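Local coordinates for integron cassette protein (Vibrio cholerae, PDB 3FY6) that is of unknown function, a product of a mobile integron gene cassette, probably with a novel fold, found as a two-subunit assembly, at residues D34-S39 against P55-E60; Y49-D54 against E87-A92. All coordinates share one frame; numbering follows the deposited sequence.

Contact 1: residues D34-S39 against P55-E60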
loop_
_atom_site.group_PDB
_atom_site.type_symbol
_atom_site.label_atom_id
_atom_site.label_comp_id
_atom_site.label_asym_id
_atom_site.label_seq_id
_atom_site.Cartn_x
_atom_site.Cartn_y
_atom_site.Cartn_z
ATOM N N ASP A 34 16.761 13.218 17.002
ATOM C CA ASP A 34 15.530 13.972 17.194
ATOM C C ASP A 34 14.543 13.911 16.030
ATOM O O ASP A 34 13.388 14.261 16.191
ATOM C CB ASP A 34 15.857 15.435 17.496
ATOM C CG ASP A 34 16.594 15.607 18.806
ATOM O OD1 ASP A 34 16.381 14.771 19.716
ATOM O OD2 ASP A 34 17.381 16.574 18.922
ATOM N N TYR A 35 14.990 13.471 14.861
ATOM C CA TYR A 35 14.107 13.453 13.705
ATOM C C TYR A 35 14.671 12.573 12.604
ATOM O O TYR A 35 15.856 12.243 12.605
ATOM C CB TYR A 35 13.921 14.873 13.166
ATOM C CG TYR A 35 15.186 15.450 12.552
ATOM C CD1 TYR A 35 16.033 16.269 13.291
ATOM C CD2 TYR A 35 15.539 15.161 11.238
ATOM C CE1 TYR A 35 17.193 16.799 12.733
ATOM C CE2 TYR A 35 16.696 15.688 10.669
ATOM C CZ TYR A 35 17.516 16.505 11.422
ATOM O OH TYR A 35 18.662 17.024 10.865
HETATM N N MSE A 36 13.818 12.200 11.660
HETATM C CA MSE A 36 14.274 11.497 10.466
HETATM C C MSE A 36 13.785 12.256 9.240
HETATM O O MSE A 36 12.682 12.797 9.247
HETATM C CB MSE A 36 13.737 10.061 10.434
HETATM C CG MSE A 36 13.942 9.348 9.096
HETATM SE SE MSE A 36 12.995 7.622 9.013
HETATM C CE MSE A 36 11.497 8.076 10.104
ATOM N N GLU A 37 14.609 12.300 8.198
ATOM C CA GLU A 37 14.189 12.878 6.929
ATOM C C GLU A 37 14.358 11.884 5.797
ATOM O O GLU A 37 15.243 11.032 5.832
ATOM C CB GLU A 37 14.953 14.164 6.624
ATOM C CG GLU A 37 14.694 15.275 7.628
ATOM C CD GLU A 37 15.290 16.603 7.204
ATOM O OE1 GLU A 37 16.172 16.617 6.315
ATOM O OE2 GLU A 37 14.870 17.637 7.765
ATOM N N ILE A 38 13.480 11.986 4.807
ATOM C CA ILE A 38 13.549 11.148 3.620
ATOM C C ILE A 38 13.487 12.064 2.414
ATOM O O ILE A 38 12.522 12.826 2.245
ATOM C CB ILE A 38 12.385 10.149 3.554
ATOM C CG1 ILE A 38 12.341 9.295 4.827
ATOM C CG2 ILE A 38 12.491 9.268 2.312
ATOM C CD1 ILE A 38 10.949 8.746 5.133
ATOM N N SER A 39 14.527 12.001 1.589
ATOM C CA SER A 39 14.633 12.864 0.420
ATOM C C SER A 39 14.620 12.072 -0.875
ATOM O O SER A 39 15.222 11.005 -0.978
ATOM C CB SER A 39 15.916 13.698 0.490
ATOM O OG SER A 39 15.838 14.656 1.529
ATOM N N PRO A 55 5.807 10.013 16.739
ATOM C CA PRO A 55 6.519 11.000 15.925
ATOM C C PRO A 55 5.543 11.848 15.121
ATOM O O PRO A 55 4.502 11.348 14.697
ATOM C CB PRO A 55 7.365 10.131 14.994
ATOM C CG PRO A 55 7.619 8.891 15.788
ATOM C CD PRO A 55 6.353 8.655 16.573
ATOM N N GLU A 56 5.875 13.123 14.940
ATOM C CA GLU A 56 5.081 14.022 14.109
ATOM C C GLU A 56 5.554 13.946 12.655
ATOM O O GLU A 56 6.673 14.344 12.340
ATOM C CB GLU A 56 5.222 15.456 14.625
ATOM C CG GLU A 56 4.098 16.393 14.203
ATOM C CD GLU A 56 2.813 16.135 14.973
ATOM O OE1 GLU A 56 2.894 15.728 16.154
ATOM O OE2 GLU A 56 1.723 16.341 14.397
ATOM N N TRP A 57 4.709 13.433 11.769
ATOM C CA TRP A 57 5.075 13.312 10.357
ATOM C C TRP A 57 4.547 14.451 9.495
ATOM O O TRP A 57 3.516 15.045 9.805
ATOM C CB TRP A 57 4.544 11.998 9.780
ATOM C CG TRP A 57 5.396 10.805 10.063
ATOM C CD1 TRP A 57 5.289 9.952 11.120
ATOM C CD2 TRP A 57 6.470 10.318 9.256
ATOM N NE1 TRP A 57 6.248 8.971 11.032
ATOM C CE2 TRP A 57 6.980 9.169 9.891
ATOM C CE3 TRP A 57 7.057 10.748 8.059
ATOM C CZ2 TRP A 57 8.050 8.442 9.370
ATOM C CZ3 TRP A 57 8.120 10.026 7.547
ATOM C CH2 TRP A 57 8.603 8.884 8.199
ATOM N N SER A 58 5.248 14.726 8.399
ATOM C CA SER A 58 4.723 15.564 7.325
ATOM C C SER A 58 3.392 14.994 6.870
ATOM O O SER A 58 3.188 13.782 6.928
ATOM C CB SER A 58 5.674 15.524 6.137
ATOM O OG SER A 58 5.871 14.178 5.730
ATOM N N GLU A 59 2.490 15.855 6.412
ATOM C CA GLU A 59 1.208 15.400 5.884
ATOM C C GLU A 59 1.359 14.805 4.482
ATOM O O GLU A 59 0.570 13.958 4.076
ATOM C CB GLU A 59 0.185 16.540 5.875
ATOM C CG GLU A 59 -0.334 16.901 7.254
ATOM C CD GLU A 59 -1.126 18.197 7.257
ATOM O OE1 GLU A 59 -1.141 18.896 6.218
ATOM O OE2 GLU A 59 -1.728 18.516 8.303
ATOM N N GLU A 60 2.362 15.267 3.742
ATOM C CA GLU A 60 2.762 14.603 2.509
ATOM C C GLU A 60 3.465 13.308 2.916
ATOM O O GLU A 60 4.533 13.352 3.525
ATOM C CB GLU A 60 3.734 15.482 1.733
ATOM C CG GLU A 60 3.897 15.107 0.273
ATOM C CD GLU A 60 2.781 15.656 -0.580
ATOM O OE1 GLU A 60 1.600 15.434 -0.234
ATOM O OE2 GLU A 60 3.079 16.314 -1.595
#
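Trp57 and Met36 meet where the benzo half of the indole reaches across to the neighbouring side chains of strand 35-40. The methyl CE of Met36, a selenomethionine, lies 3.5 Å from Trp57 CZ2 and 3.6 Å from Trp57 CH2, and approaches the ring obliquely. CG of Met36 stands anti to the backbone N (chi1 169°), and a bend at chi3 of 33° then turns CE toward the indole. Ile38, two residues further along the same strand, comes in at the ring edge and in its plane, its CD1 3.9 Å from Trp57 CH2. Both contacts are apolar. They bridge two strands of the antiparallel five-stranded sheet that are not neighbours: strand 43-50 runs between 35-40 and 53-57, and the closest CA atoms, those of Met36 and Trp57, are still 9.4 Å apart. Side chains on one face of the sheet therefore meet across strand 43-50, Trp57 also touching Ala47, while the backbones make no hydrogen bonds to each other. The pyrrole end of the indole is held separately, NE1 being hydrogen-bonded to Gln82 OE1 of helix 77-89. That helix also packs on Met36 through Trp85, and Leu62 of helix 62-67 touches Ile38.

Contact 2: residues Y49-D54 against E87-A92; sequences YSENQD and EWRKGA
A cation-pi stack joins the end of helix 77-89 to the end of strand 43-50, just before the turn into strand 53-57: the guanidinium of Arg89 lies flat on one face of the Tyr49 ring. The two planes are 9° apart, and Arg89 CZ sits 3.3 Å from the centroid of the Tyr49 ring, almost on the ring normal. The shortest approach is Arg89 NH2 to Tyr49 CE2, 3.1 Å, while Arg89 NH1 lies 3.3 Å from Tyr49 CZ. Arg89 CD adds an off-centre CH-pi contact, 4.2 Å from the centroid of the Tyr49 ring. The side chain of Arg89 runs straight from CG to NE, with CG anti to the backbone N (chi1 -170°), and carries the group out to the ring. NE is hydrogen-bonded to Lys33 O, which helps fix the rotation of the guanidinium. Glu51 OE2, at 4.2 Å from Arg89 NH2, is too far for a salt bridge and belongs to a poorly ordered residue, though its charge could still favour the cation. Behind Arg89 the helix closes in a Schellman motif, with Gly91 at positive phi and Ala92 N bonded to Glu87 O at 2.8 Å. Tyr49 also packs on Trp85 and Leu86 of helix 77-89, and its backbone pairs with Asp34, just before strand 35-40.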
loop_
_atom_site.group_PDB
_atom_site.type_symbol
_atom_site.label_atom_id
_atom_site.label_comp_id
_atom_site.label_asym_id
_atom_site.label_seq_id
_atom_site.Cartn_x
_atom_site.Cartn_y
_atom_site.Cartn_z
ATOM N N TYR A 49 10.746 13.449 16.385
ATOM C CA TYR A 49 10.522 12.706 17.617
ATOM C C TYR A 49 9.951 13.605 18.705
ATOM O O TYR A 49 10.376 14.749 18.857
ATOM C CB TYR A 49 11.831 12.094 18.108
ATOM C CG TYR A 49 11.668 11.272 19.363
ATOM C CD1 TYR A 49 11.323 9.928 19.294
ATOM C CD2 TYR A 49 11.848 11.841 20.618
ATOM C CE1 TYR A 49 11.167 9.171 20.437
ATOM C CE2 TYR A 49 11.692 11.093 21.767
ATOM C CZ TYR A 49 11.352 9.757 21.671
ATOM O OH TYR A 49 11.197 9.006 22.812
ATOM N N SER A 50 8.986 13.089 19.458
ATOM C CA SER A 50 8.481 13.792 20.637
ATOM C C SER A 50 8.450 12.849 21.837
ATOM O O SER A 50 8.096 11.677 21.711
ATOM C CB SER A 50 7.099 14.404 20.380
ATOM O OG SER A 50 6.121 13.406 20.142
ATOM N N GLU A 51 8.826 13.368 23.001
ATOM C CA GLU A 51 9.005 12.538 24.189
ATOM C C GLU A 51 7.783 11.721 24.591
ATOM O O GLU A 51 7.906 10.559 24.980
ATOM C CB GLU A 51 9.481 13.386 25.369
ATOM C CG GLU A 51 10.991 13.439 25.496
ATOM C CD GLU A 51 11.603 12.057 25.675
ATOM O OE1 GLU A 51 10.924 11.175 26.244
ATOM O OE2 GLU A 51 12.760 11.854 25.248
ATOM N N ASN A 52 6.604 12.317 24.494
ATOM C CA ASN A 52 5.418 11.666 25.031
ATOM C C ASN A 52 4.366 11.314 23.992
ATOM O O ASN A 52 3.256 10.911 24.339
ATOM C CB ASN A 52 4.813 12.523 26.144
ATOM C CG ASN A 52 5.757 12.698 27.317
ATOM O OD1 ASN A 52 6.246 11.718 27.886
ATOM N ND2 ASN A 52 6.024 13.949 27.684
ATOM N N GLN A 53 4.714 11.455 22.718
ATOM C CA GLN A 53 3.776 11.136 21.652
ATOM C C GLN A 53 4.461 10.455 20.479
ATOM O O GLN A 53 5.685 10.491 20.353
ATOM C CB GLN A 53 3.059 12.399 21.167
ATOM C CG GLN A 53 2.003 12.921 22.122
ATOM C CD GLN A 53 1.268 14.129 21.570
ATOM O OE1 GLN A 53 1.680 14.716 20.567
ATOM N NE2 GLN A 53 0.174 14.508 22.224
ATOM N N ASP A 54 3.659 9.829 19.625
ATOM C CA ASP A 54 4.154 9.282 18.374
ATOM C C ASP A 54 4.839 10.386 17.585
ATOM O O ASP A 54 4.502 11.560 17.734
ATOM C CB ASP A 54 3.003 8.705 17.552
ATOM C CG ASP A 54 2.493 7.391 18.106
ATOM O OD1 ASP A 54 3.056 6.906 19.112
ATOM O OD2 ASP A 54 1.530 6.840 17.526
ATOM N N GLU A 87 13.837 2.268 16.574
ATOM C CA GLU A 87 14.699 1.235 17.137
ATOM C C GLU A 87 16.182 1.628 17.080
ATOM O O GLU A 87 16.927 1.407 18.028
ATOM C CB GLU A 87 14.443 -0.094 16.444
ATOM C CG GLU A 87 13.071 -0.656 16.776
ATOM C CD GLU A 87 12.913 -0.930 18.268
ATOM O OE1 GLU A 87 13.793 -1.601 18.849
ATOM O OE2 GLU A 87 11.914 -0.471 18.860
ATOM N N TRP A 88 16.594 2.240 15.979
ATOM C CA TRP A 88 17.967 2.707 15.826
ATOM C C TRP A 88 18.246 3.816 16.824
ATOM O O TRP A 88 19.336 3.913 17.390
ATOM C CB TRP A 88 18.183 3.232 14.406
ATOM C CG TRP A 88 19.443 4.012 14.217
ATOM C CD1 TRP A 88 20.668 3.519 13.863
ATOM C CD2 TRP A 88 19.605 5.432 14.344
ATOM N NE1 TRP A 88 21.584 4.543 13.772
ATOM C CE2 TRP A 88 20.959 5.727 14.061
ATOM C CE3 TRP A 88 18.740 6.483 14.671
ATOM C CZ2 TRP A 88 21.466 7.027 14.097
ATOM C CZ3 TRP A 88 19.242 7.775 14.700
ATOM C CH2 TRP A 88 20.591 8.036 14.416
ATOM N N ARG A 89 17.239 4.650 17.028
ATOM C CA ARG A 89 17.352 5.811 17.888
ATOM C C ARG A 89 17.788 5.430 19.302
ATOM O O ARG A 89 18.669 6.069 19.885
ATOM C CB ARG A 89 16.009 6.530 17.936
ATOM C CG ARG A 89 16.081 7.864 18.601
ATOM C CD ARG A 89 14.721 8.500 18.736
ATOM N NE ARG A 89 14.811 9.620 19.660
ATOM C CZ ARG A 89 14.616 9.508 20.966
ATOM N NH1 ARG A 89 14.299 8.330 21.483
ATOM N NH2 ARG A 89 14.728 10.573 21.750
ATOM N N LYS A 90 17.163 4.394 19.856
ATOM C CA LYS A 90 17.513 3.943 21.195
ATOM C C LYS A 90 18.608 2.880 21.192
ATOM O O LYS A 90 18.842 2.216 22.200
ATOM C CB LYS A 90 16.279 3.460 21.956
ATOM C CG LYS A 90 15.481 2.375 21.276
ATOM C CD LYS A 90 14.065 2.345 21.842
ATOM C CE LYS A 90 13.300 1.119 21.373
ATOM N NZ LYS A 90 11.862 1.165 21.777
ATOM N N GLY A 91 19.286 2.726 20.060
ATOM C CA GLY A 91 20.432 1.836 19.987
ATOM C C GLY A 91 20.100 0.354 19.936
ATOM O O GLY A 91 20.954 -0.487 20.220
ATOM N N ALA A 92 18.863 0.022 19.575
ATOM C CA ALA A 92 18.492 -1.374 19.357
ATOM C C ALA A 92 19.055 -1.873 18.019
ATOM O O ALA A 92 19.182 -3.075 17.796
ATOM C CB ALA A 92 16.983 -1.542 19.409
#

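How the contacts relate
The centres of contacts 1 and 2 lie about 13 Å apart, on the same side of the chain's centre, and both join the antiparallel sheet. Their segments alternate along the chain: 34-39, then 49-54, 55-60 and finally 87-92. Strand 53-57 contributes to both, and strands 35-40 and 43-50 follow each other in sequence and in the sheet, where Asp34 O and Tyr49 N, 2.8 Å apart, probably form a hydrogen bond between the contacts. The centre of buried contact 1 is about 11 Å from the chain centre, that of surface contact 2 about 18 Å. Helix 77-89 borders both, consistent with the helix packing along one face of the sheet from the interior to the surface.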